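Local coordinates for CEL61B (Hypocrea jecorina, PDB 2VTC), which acts as a copper-dependent lytic polysaccharide monooxygenase of family AA9, oxidatively cleaving glycosidic bonds in crystalline and amorphous polysaccharides, at the nickel (II) ion site. Sequence-based numbering; all coordinates share one arbitrary frame.

The nickel (II) ion site. Residues 20, 107-108, 193, 195. With NI (nickel (II) ion), chain B.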
ATOM      1  N   HIS A  20      -8.515  10.751  -0.633  1.00 26.00           N
ATOM      2  CA  HIS A  20      -9.451   9.624  -0.986  1.00 24.99           C
ATOM      3  C   HIS A  20      -9.196   9.092  -2.382  1.00 25.53           C
ATOM      4  O   HIS A  20      -8.966   9.855  -3.323  1.00 26.39           O
ATOM      5  CB  HIS A  20     -10.904  10.092  -0.837  1.00 25.35           C
ATOM      6  CG  HIS A  20     -11.369  10.215   0.582  1.00 24.05           C
ATOM      7  ND1 HIS A  20     -10.616  10.793   1.580  1.00 21.64           N
ATOM      8  CD2 HIS A  20     -12.526   9.821   1.172  1.00 23.07           C
ATOM      9  CE1 HIS A  20     -11.285  10.756   2.719  1.00 24.09           C
ATOM     10  NE2 HIS A  20     -12.453  10.175   2.497  1.00 22.28           N
ATOM     11  N   PRO A 107      -6.240  13.757  -4.414  1.00 25.52           N
ATOM     12  CA  PRO A 107      -6.471  15.055  -3.716  1.00 25.91           C
ATOM     13  C   PRO A 107      -5.364  15.767  -2.900  1.00 25.89           C
ATOM     14  O   PRO A 107      -5.648  16.822  -2.334  1.00 25.31           O
ATOM     15  CB  PRO A 107      -7.780  14.855  -2.966  1.00 26.72           C
ATOM     16  CG  PRO A 107      -7.841  13.389  -2.744  1.00 25.20           C
ATOM     17  CD  PRO A 107      -7.143  12.712  -3.895  1.00 26.07           C
ATOM     18  N   HIS A 108      -4.208  15.164  -2.618  1.00 25.26           N
ATOM     19  CA  HIS A 108      -3.614  15.091  -1.268  1.00 24.18           C
ATOM     20  C   HIS A 108      -2.124  15.262  -1.609  1.00 23.53           C
ATOM     21  O   HIS A 108      -1.430  14.286  -1.884  1.00 22.83           O
ATOM     22  CB  HIS A 108      -3.836  13.829  -0.445  1.00 24.48           C
ATOM     23  CG  HIS A 108      -5.206  13.730   0.140  1.00 24.67           C
ATOM     24  ND1 HIS A 108      -5.909  14.826   0.604  1.00 24.40           N
ATOM     25  CD2 HIS A 108      -6.009  12.657   0.325  1.00 22.95           C
ATOM     26  CE1 HIS A 108      -7.091  14.430   1.041  1.00 26.44           C
ATOM     27  NE2 HIS A 108      -7.172  13.119   0.890  1.00 22.74           N
ATOM     28  N   GLN A 193      -3.539  10.503   7.698  1.00 17.30           N
ATOM     29  CA  GLN A 193      -4.515   9.636   7.026  1.00 17.30           C
ATOM     30  C   GLN A 193      -3.782   8.545   6.256  1.00 17.20           C
ATOM     31  O   GLN A 193      -3.116   8.849   5.273  1.00 16.54           O
ATOM     32  CB  GLN A 193      -5.417  10.414   6.059  1.00 18.00           C
ATOM     33  CG  GLN A 193      -6.250  11.508   6.739  1.00 19.60           C
ATOM     34  CD  GLN A 193      -7.053  12.397   5.787  1.00 17.68           C
ATOM     35  OE1 GLN A 193      -7.825  13.249   6.264  1.00 26.16           O
ATOM     36  NE2 GLN A 193      -6.889  12.240   4.499  1.00 18.00           N
ATOM     37  N   TYR A 195      -3.688   5.297   3.674  1.00 16.18           N
ATOM     38  CA  TYR A 195      -4.439   4.660   2.584  1.00 16.27           C
ATOM     39  C   TYR A 195      -3.708   3.395   2.099  1.00 15.72           C
ATOM     40  O   TYR A 195      -3.111   3.417   1.035  1.00 16.29           O
ATOM     41  CB  TYR A 195      -4.650   5.615   1.382  1.00 18.01           C
ATOM     42  CG  TYR A 195      -5.416   6.897   1.700  1.00 18.87           C
ATOM     43  CD1 TYR A 195      -6.774   7.019   1.377  1.00 18.04           C
ATOM     44  CD2 TYR A 195      -4.779   7.984   2.334  1.00 18.43           C
ATOM     45  CE1 TYR A 195      -7.499   8.199   1.692  1.00 20.46           C
ATOM     46  CE2 TYR A 195      -5.492   9.175   2.647  1.00 19.44           C
ATOM     47  CZ  TYR A 195      -6.840   9.267   2.314  1.00 20.90           C
ATOM     48  OH  TYR A 195      -7.528  10.441   2.618  1.00 21.52           O
TER
HETATM   49 NI    NI B1231      -8.769  11.822   0.937  1.00 23.54          NI
HETATM   50  O   HOH W   1     -10.129  13.279   0.131  1.00 27.02           O
HETATM   51  O   HOH W   2      -8.886  12.052   2.121  1.00 11.52           O
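Three nitrogens grip the nickel ion in the histidine brace of AA9 monooxygenases, where nickel stands in for the catalytic copper. His20, first residue of the mature chain, chelates through its amino terminus, with N 1.9 Å from NI, and through its imidazole, with ND1 2.2 Å from NI. A chi1 of -75° sets CG beside the backbone N, and the turn of the ring then points ND1 at the same ion. His108 enters tip first from across the ion, NE2 lying 2.1 Å from NI. The angle ND1–NI–NE2 is 162°, placing the imidazoles roughly trans, with the amino group as the stem of a T. Above and below this T lie the Tyr195 phenol oxygen OH, a longer ligand at 2.5 Å from NI, and water 1, whose O is 2.1 Å from NI; the OH–NI–O angle of 160° makes them an axial pair. These five donors occupy positions of a near-octahedron; water 2, modelled towards the sixth, is impossibly close to NI and carries no weight.

In the second shell, Pro107 lays CG over the His108 ring centre, 3.6 Å above its plane, which would restrict imidazole rotation. The extended Gln193 places amide NE2 4.0 Å from NI and 2.7 Å from Tyr195 OH, which may suit its inferred O2-binding role.

The amino terminus, the 107-108 loop and the start of strand 193-204 converge at one end of the AA9 beta-sandwich, on the family's flat substrate-binding face.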